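Side-chain contacts in probable conserved lipoprotein LpqI (Mycobacterium tuberculosis H37Rv, PDB 6GFV), which cleaves terminal beta-1,4-linked N-acetylglucosamine from peptidoglycan fragments, a step in recycling the mycobacterial cell wall: residues V77-E82 and V86-S91; I48-G51 and D55-I58; L16-K21 and L321-V326. All coordinates share one frame; numbering follows the deposited sequence.

Contact 1. Residues V77-E82 and V86-S91; sequences VSVDEE and VSRLRS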
loop_
_atom_site.group_PDB
_atom_site.type_symbol
_atom_site.label_atom_id
_atom_site.label_comp_id
_atom_site.label_asym_id
_atom_site.label_seq_id
_atom_site.Cartn_x
_atom_site.Cartn_y
_atom_site.Cartn_z
ATOM N N VAL A 77 1.519 3.194 10.349
ATOM C CA VAL A 77 1.468 1.791 10.771
ATOM C C VAL A 77 0.489 0.983 9.918
ATOM O O VAL A 77 -0.717 1.205 9.981
ATOM C CB VAL A 77 1.068 1.659 12.263
ATOM C CG1 VAL A 77 1.147 0.201 12.721
ATOM C CG2 VAL A 77 1.927 2.557 13.121
ATOM N N SER A 78 1.011 0.038 9.141
ATOM C CA SER A 78 0.194 -0.668 8.153
ATOM C C SER A 78 0.084 -2.177 8.407
ATOM O O SER A 78 0.906 -2.751 9.112
ATOM C CB SER A 78 0.767 -0.442 6.761
ATOM O OG SER A 78 2.013 -1.076 6.653
ATOM N N VAL A 79 -0.914 -2.808 7.793
ATOM C CA VAL A 79 -1.233 -4.222 8.018
ATOM C C VAL A 79 -2.079 -4.765 6.862
ATOM O O VAL A 79 -2.803 -4.009 6.215
ATOM C CB VAL A 79 -1.993 -4.402 9.367
ATOM C CG1 VAL A 79 -3.315 -3.666 9.329
ATOM C CG2 VAL A 79 -2.184 -5.891 9.751
ATOM N N ASP A 80 -1.998 -6.072 6.624
ATOM C CA ASP A 80 -2.891 -6.776 5.702
ATOM C C ASP A 80 -4.155 -7.276 6.380
ATOM O O ASP A 80 -4.157 -8.364 6.944
ATOM C CB ASP A 80 -2.182 -7.980 5.074
ATOM C CG ASP A 80 -1.131 -7.587 4.052
ATOM O OD1 ASP A 80 -1.338 -6.610 3.313
ATOM O OD2 ASP A 80 -0.084 -8.255 3.998
ATOM N N GLU A 81 -5.238 -6.520 6.308
ATOM C CA GLU A 81 -6.472 -6.961 6.950
ATOM C C GLU A 81 -7.667 -6.938 6.008
ATOM O O GLU A 81 -8.425 -5.968 5.967
ATOM C CB GLU A 81 -6.771 -6.103 8.186
ATOM C CG GLU A 81 -6.511 -6.828 9.498
ATOM C CD GLU A 81 -7.400 -8.050 9.697
ATOM O OE1 GLU A 81 -8.489 -8.114 9.088
ATOM O OE2 GLU A 81 -7.010 -8.955 10.467
ATOM N N GLU A 82 -7.824 -8.022 5.256
ATOM C CA GLU A 82 -8.905 -8.156 4.292
ATOM C C GLU A 82 -10.077 -8.922 4.893
ATOM O O GLU A 82 -11.220 -8.752 4.468
ATOM C CB GLU A 82 -8.432 -8.882 3.024
ATOM C CG GLU A 82 -7.122 -8.369 2.423
ATOM C CD GLU A 82 -6.636 -9.227 1.284
ATOM O OE1 GLU A 82 -7.428 -10.027 0.747
ATOM O OE2 GLU A 82 -5.450 -9.115 0.946
ATOM N N VAL A 86 -6.920 -13.718 4.647
ATOM C CA VAL A 86 -5.869 -12.738 4.916
ATOM C C VAL A 86 -6.280 -11.793 6.050
ATOM O O VAL A 86 -6.774 -10.692 5.823
ATOM C CB VAL A 86 -5.514 -11.918 3.648
ATOM C CG1 VAL A 86 -4.374 -10.974 3.937
ATOM C CG2 VAL A 86 -5.131 -12.857 2.520
ATOM N N SER A 87 -6.072 -12.233 7.284
ATOM C CA SER A 87 -6.511 -11.430 8.415
ATOM C C SER A 87 -5.499 -11.483 9.551
ATOM O O SER A 87 -5.665 -12.231 10.495
ATOM C CB SER A 87 -7.890 -11.899 8.876
ATOM O OG SER A 87 -8.213 -11.400 10.156
ATOM N N ARG A 88 -4.442 -10.682 9.436
ATOM C CA ARG A 88 -3.345 -10.677 10.414
ATOM C C ARG A 88 -3.789 -10.479 11.871
ATOM O O ARG A 88 -3.226 -11.078 12.785
ATOM C CB ARG A 88 -2.326 -9.595 10.060
ATOM C CG ARG A 88 -1.089 -9.624 10.938
ATOM C CD ARG A 88 -0.334 -10.920 10.719
ATOM N NE ARG A 88 0.719 -11.195 11.693
ATOM C CZ ARG A 88 0.550 -11.950 12.777
ATOM N NH1 ARG A 88 -0.639 -12.478 13.043
ATOM N NH2 ARG A 88 1.569 -12.167 13.596
ATOM N N LEU A 89 -4.810 -9.658 12.081
ATOM C CA LEU A 89 -5.216 -9.268 13.427
ATOM C C LEU A 89 -6.443 -10.027 13.920
ATOM O O LEU A 89 -7.147 -9.569 14.819
ATOM C CB LEU A 89 -5.488 -7.760 13.474
ATOM C CG LEU A 89 -4.341 -6.830 13.059
ATOM C CD1 LEU A 89 -4.749 -5.352 13.168
ATOM C CD2 LEU A 89 -3.083 -7.111 13.881
ATOM N N ARG A 90 -6.707 -11.183 13.322
ATOM C CA ARG A 90 -7.870 -11.988 13.699
ATOM C C ARG A 90 -7.945 -12.254 15.213
ATOM O O ARG A 90 -9.027 -12.300 15.789
ATOM C CB ARG A 90 -7.870 -13.313 12.926
ATOM C CG ARG A 90 -6.627 -14.159 13.101
ATOM C CD ARG A 90 -6.663 -15.379 12.188
ATOM N NE ARG A 90 -5.493 -16.232 12.355
ATOM C CZ ARG A 90 -4.287 -15.963 11.863
ATOM N NH1 ARG A 90 -4.071 -14.853 11.162
ATOM N NH2 ARG A 90 -3.285 -16.805 12.075
ATOM N N SER A 91 -6.795 -12.407 15.853
ATOM C CA SER A 91 -6.767 -12.738 17.277
ATOM C C SER A 91 -7.225 -11.566 18.140
ATOM O O SER A 91 -7.565 -11.745 19.307
ATOM C CB SER A 91 -5.362 -13.160 17.697
ATOM O OG SER A 91 -4.505 -12.033 17.771
#
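Two torsions bring Glu81 and Ser87 together: the Glu81 chain folds at chi2 (-63°), curling its carboxylate across the hairpin, and Ser87 holds OG opposite its own backbone N (chi1 165°), facing that carboxylate. Ser87 OG donates to Glu81 OE2 over 2.7 Å, arriving on the syn side and 17° out of the carboxylate plane. Glu81 OE2 also accepts from Leu89 N (2.8 Å) on its anti lone pair, so two donors grip OE2, while OE1 pairs with Arg119 of helix 109-126. The carboxylate thus ties down the type I turn running from Ser87 to Arg90. Strand 76-83 of this TIM-barrel domain forms a beta hairpin with strand 86-87, in which Glu81 and Ser87 are an antiparallel non-hydrogen-bonded pair and Glu82 N bonds to Val86 O (2.9 Å). Val86 crosses the Glu82 side chain at a slant, CB and CG1 against its carboxylate, with Val86 CG1 3.7 Å from Glu82 OE2; that oxygen is salt-bridged to Lys180 and Arg150, both probable substrate ligands. Within the turn, Arg88 CB meets Val79 CG2 at 3.7 Å, the side chains crossing near a right angle. Arg88, itself a probable substrate ligand, then leads away, its NE donating to Gly51 O.

Contact 2. Residues I48-G51 and D55-I58; sequences ILIG and DLTI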
loop_
_atom_site.group_PDB
_atom_site.type_symbol
_atom_site.label_atom_id
_atom_site.label_comp_id
_atom_site.label_asym_id
_atom_site.label_seq_id
_atom_site.Cartn_x
_atom_site.Cartn_y
_atom_site.Cartn_z
ATOM N N ILE A 48 6.045 1.443 9.361
ATOM C CA ILE A 48 6.297 0.022 9.532
ATOM C C ILE A 48 5.119 -0.816 9.075
ATOM O O ILE A 48 4.003 -0.311 8.947
ATOM C CB ILE A 48 6.623 -0.315 10.999
ATOM C CG1 ILE A 48 5.433 0.011 11.908
ATOM C CG2 ILE A 48 7.886 0.403 11.434
ATOM C CD1 ILE A 48 5.667 -0.307 13.393
ATOM N N LEU A 49 5.389 -2.092 8.817
ATOM C CA LEU A 49 4.382 -3.063 8.471
ATOM C C LEU A 49 4.234 -4.103 9.594
ATOM O O LEU A 49 5.209 -4.682 10.037
ATOM C CB LEU A 49 4.729 -3.755 7.141
ATOM C CG LEU A 49 3.928 -5.007 6.788
ATOM C CD1 LEU A 49 2.475 -4.654 6.487
ATOM C CD2 LEU A 49 4.566 -5.747 5.635
ATOM N N ILE A 50 3.008 -4.304 10.050
ATOM C CA ILE A 50 2.675 -5.439 10.904
ATOM C C ILE A 50 2.477 -6.642 9.981
ATOM O O ILE A 50 1.389 -6.871 9.476
ATOM C CB ILE A 50 1.424 -5.186 11.756
ATOM C CG1 ILE A 50 1.518 -3.843 12.490
ATOM C CG2 ILE A 50 1.225 -6.315 12.759
ATOM C CD1 ILE A 50 2.762 -3.686 13.360
ATOM N N GLY A 51 3.559 -7.375 9.731
ATOM C CA GLY A 51 3.557 -8.439 8.743
ATOM C C GLY A 51 3.282 -9.803 9.346
ATOM O O GLY A 51 3.020 -9.911 10.533
ATOM N N ASP A 55 5.522 -10.058 15.923
ATOM C CA ASP A 55 5.050 -10.379 17.271
ATOM C C ASP A 55 4.009 -9.346 17.691
ATOM O O ASP A 55 4.331 -8.190 17.901
ATOM C CB ASP A 55 6.226 -10.405 18.263
ATOM C CG ASP A 55 5.830 -10.890 19.654
ATOM O OD1 ASP A 55 4.662 -10.724 20.059
ATOM O OD2 ASP A 55 6.710 -11.442 20.347
ATOM N N LEU A 56 2.768 -9.783 17.821
ATOM C CA LEU A 56 1.664 -8.902 18.134
ATOM C C LEU A 56 1.686 -8.274 19.551
ATOM O O LEU A 56 0.864 -7.405 19.843
ATOM C CB LEU A 56 0.354 -9.659 17.933
ATOM C CG LEU A 56 0.017 -10.139 16.516
ATOM C CD1 LEU A 56 -1.369 -10.734 16.495
ATOM C CD2 LEU A 56 0.127 -9.006 15.499
ATOM N N THR A 57 2.595 -8.691 20.427
ATOM C CA THR A 57 2.709 -8.026 21.731
ATOM C C THR A 57 3.255 -6.621 21.568
ATOM O O THR A 57 3.273 -5.867 22.523
ATOM C CB THR A 57 3.616 -8.769 22.753
ATOM O OG1 THR A 57 4.940 -8.912 22.237
ATOM C CG2 THR A 57 3.044 -10.135 23.121
ATOM N N ILE A 58 3.684 -6.272 20.359
ATOM C CA ILE A 58 4.079 -4.898 20.055
ATOM C C ILE A 58 2.944 -3.923 20.374
ATOM O O ILE A 58 3.208 -2.768 20.688
ATOM C CB ILE A 58 4.527 -4.731 18.547
ATOM C CG1 ILE A 58 5.215 -3.387 18.313
ATOM C CG2 ILE A 58 3.363 -4.899 17.586
ATOM C CD1 ILE A 58 5.836 -3.219 16.911
#
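Ile50 and Leu56 touch through methyl groups, while the flat group of the second segment, the Asp55 carboxylate, sets off away from the strand and acts within its own segment: Asp55 OD1 is approached on its anti side by Thr57 N, 29° out of the carboxylate plane. This bond, 2.9 Å from Thr57 N to Asp55 OD1, makes an Asx turn within the loop that leaves barrel strand 47-50 of the TIM-barrel domain and runs on to helix 62-69. Ile58 points back toward the strand, and the end of Leu56 swings nearer to it; Ile58 N reinforces the turn by donating to Asp55 O at 3.2 Å. Between the segments the interaction is purely apolar and small, burying 126 Å² in all, with the Ile50 and Leu56 CA atoms 8.1 Å apart. Ile50 serves both partners with its two branches. Ile50 CG2 lies opposite the backbone N and reaches CD2 of Leu56 at 4.0 Å, the two side chains meeting at a slant. The other branch is kinked at chi2 (-56°), which carries CD1 round to CG2 of Ile58. Phe59, next along the loop, also packs on Ile50, and Val77 of the adjacent strand 76-83 also touches it. The backbone also curves at Ile50, the centre of an inverse gamma turn. Just beyond it, Gly51 N is hydrogen-bonded to Thr54 OG1, in the short connection between the segments. Leu56 in turn lies beside the side chain of Arg88, a probable substrate ligand, so the loop probably borders the substrate-binding region. The longer of the two methyl contacts is the one from Ile50 CD1 to Ile58 CG2, at 4.4 Å.

Contact 3. Residues L16-K21 and L321-V326; sequences LSPRDK and LPMSAV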
loop_
_atom_site.group_PDB
_atom_site.type_symbol
_atom_site.label_atom_id
_atom_site.label_comp_id
_atom_site.label_asym_id
_atom_site.label_seq_id
_atom_site.Cartn_x
_atom_site.Cartn_y
_atom_site.Cartn_z
ATOM N N LEU A 16 13.694 18.843 5.906
ATOM C CA LEU A 16 14.425 17.586 5.996
ATOM C C LEU A 16 15.712 17.516 5.174
ATOM O O LEU A 16 15.823 18.134 4.115
ATOM C CB LEU A 16 13.503 16.439 5.584
ATOM C CG LEU A 16 12.212 16.272 6.382
ATOM C CD1 LEU A 16 11.400 15.139 5.802
ATOM C CD2 LEU A 16 12.534 15.994 7.837
ATOM N N SER A 17 16.678 16.749 5.679
ATOM C CA SER A 17 17.881 16.404 4.936
ATOM C C SER A 17 17.506 15.506 3.762
ATOM O O SER A 17 16.412 14.958 3.746
ATOM C CB SER A 17 18.875 15.688 5.844
ATOM O OG SER A 17 18.436 14.366 6.098
ATOM N N PRO A 18 18.410 15.327 2.784
ATOM C CA PRO A 18 18.012 14.427 1.697
ATOM C C PRO A 18 17.805 12.981 2.155
ATOM O O PRO A 18 16.863 12.334 1.711
ATOM C CB PRO A 18 19.177 14.537 0.708
ATOM C CG PRO A 18 19.726 15.895 0.951
ATOM C CD PRO A 18 19.637 16.070 2.449
ATOM N N ARG A 19 18.658 12.497 3.048
ATOM C CA ARG A 19 18.536 11.137 3.549
ATOM C C ARG A 19 17.200 10.909 4.267
ATOM O O ARG A 19 16.542 9.898 4.052
ATOM C CB ARG A 19 19.707 10.817 4.480
ATOM C CG ARG A 19 19.772 9.382 4.955
ATOM C CD ARG A 19 21.161 9.064 5.499
ATOM N NE ARG A 19 21.289 7.686 5.958
ATOM C CZ ARG A 19 21.865 6.708 5.266
ATOM N NH1 ARG A 19 22.377 6.943 4.067
ATOM N NH2 ARG A 19 21.932 5.487 5.780
ATOM N N ASP A 20 16.799 11.856 5.107
ATOM C CA ASP A 20 15.536 11.731 5.830
ATOM C C ASP A 20 14.314 11.868 4.902
ATOM O O ASP A 20 13.281 11.283 5.171
ATOM C CB ASP A 20 15.445 12.761 6.960
ATOM C CG ASP A 20 16.247 12.362 8.199
ATOM O OD1 ASP A 20 16.611 11.181 8.347
ATOM O OD2 ASP A 20 16.507 13.242 9.038
ATOM N N LYS A 21 14.426 12.640 3.825
ATOM C CA LYS A 21 13.348 12.692 2.831
ATOM C C LYS A 21 13.140 11.316 2.209
ATOM O O LYS A 21 12.013 10.825 2.149
ATOM C CB LYS A 21 13.638 13.729 1.727
ATOM C CG LYS A 21 13.662 15.155 2.231
ATOM C CD LYS A 21 13.413 16.161 1.132
ATOM C CE LYS A 21 14.699 16.576 0.467
ATOM N NZ LYS A 21 14.506 17.817 -0.338
ATOM N N LEU A 321 17.855 9.748 -10.072
ATOM C CA LEU A 321 16.583 10.112 -9.477
ATOM C C LEU A 321 16.646 11.593 -9.140
ATOM O O LEU A 321 17.547 12.024 -8.434
ATOM C CB LEU A 321 16.305 9.250 -8.237
ATOM C CG LEU A 321 15.041 9.403 -7.395
ATOM C CD1 LEU A 321 13.873 8.641 -7.986
ATOM C CD2 LEU A 321 15.311 8.933 -5.980
ATOM N N PRO A 322 15.714 12.386 -9.680
ATOM C CA PRO A 322 15.737 13.832 -9.434
ATOM C C PRO A 322 15.027 14.223 -8.132
ATOM O O PRO A 322 14.063 13.570 -7.741
ATOM C CB PRO A 322 15.012 14.399 -10.656
ATOM C CG PRO A 322 14.066 13.324 -11.045
ATOM C CD PRO A 322 14.699 12.008 -10.676
ATOM N N MET A 323 15.500 15.276 -7.479
ATOM C CA MET A 323 14.969 15.660 -6.180
ATOM C C MET A 323 13.509 16.087 -6.279
ATOM O O MET A 323 12.740 15.875 -5.346
ATOM C CB MET A 323 15.802 16.782 -5.562
ATOM C CG MET A 323 15.365 17.167 -4.151
ATOM S SD MET A 323 15.873 15.970 -2.899
ATOM C CE MET A 323 17.605 16.377 -2.733
ATOM N N SER A 324 13.128 16.676 -7.408
ATOM C CA SER A 324 11.726 17.032 -7.644
ATOM C C SER A 324 10.802 15.818 -7.479
ATOM O O SER A 324 9.688 15.936 -6.988
ATOM C CB SER A 324 11.552 17.634 -9.031
ATOM O OG SER A 324 11.871 16.695 -10.044
ATOM N N ALA A 325 11.288 14.643 -7.853
ATOM C CA ALA A 325 10.486 13.437 -7.734
ATOM C C ALA A 325 10.355 12.984 -6.268
ATOM O O ALA A 325 9.282 12.583 -5.828
ATOM C CB ALA A 325 11.074 12.333 -8.590
ATOM N N VAL A 326 11.457 13.040 -5.532
ATOM C CA VAL A 326 11.455 12.777 -4.096
ATOM C C VAL A 326 10.588 13.779 -3.316
ATOM O O VAL A 326 9.782 13.389 -2.478
ATOM C CB VAL A 326 12.890 12.798 -3.539
ATOM C CG1 VAL A 326 12.893 12.667 -2.026
ATOM C CG2 VAL A 326 13.705 11.685 -4.164
#
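Ser17 caps helix 18-23, and Pro18 right after it sets CB 4.2 Å from the Met323 CE methyl. The cap is a bond from Asp20 N to Ser17 OG, 3.2 Å long, that secures this first turn. Arg19 forms salt bridges with Asp310 and Glu313 of helix 305-317; Asp20 bonds through its carboxylate to His44. Lys21 then faces helix 323-337 and makes most of the contact. Lys21 CB lies 4.0 Å from CG1 of Val326, and further out the chain bends at chi3 (-89°), bringing CE and NZ against the thioether. Met323 answers with a folded chain, bent at chi2 and chi3, and the two side chains cross at about a right angle. Met323 SD lies 3.4 Å from Lys21 NZ and 3.6 Å from its CE. The contact thus joins the N-terminal turns of the first helix and of the C-terminal helix of the domain, some 300 residues apart in the chain. Since NZ is salt-bridged to Asp327, one residue beyond Val326, the ammonium gets its charge partner there, while the polarisable Met323 sulfur lies against the NZ end without a hydrogen bond and Val326 CG1 packs on the aliphatic CB.

In the fold
Contacts 1 and 2 are neighbours, their centres 10 Å apart: strands 76-83 and 47-50 lie side by side in the barrel sheet, where Ser78 O and Ile50 N are 2.8 Å apart, and Ser91 OG packs against Leu56 CD1 at 3.6 Å. Both border the probable substrate site, contact 1 holding Asp80 and Arg88, contact 2 lying beside Arg88 through Leu56. Contact 3 is remote, its centre 31 Å from that of contact 1 and 28 Å from that of contact 2, across the chain's centre from contact 1. Along the sequence, however, residues 16-21 and 321-326 close a loop that encloses both others, linking the two ends of the domain far from the site.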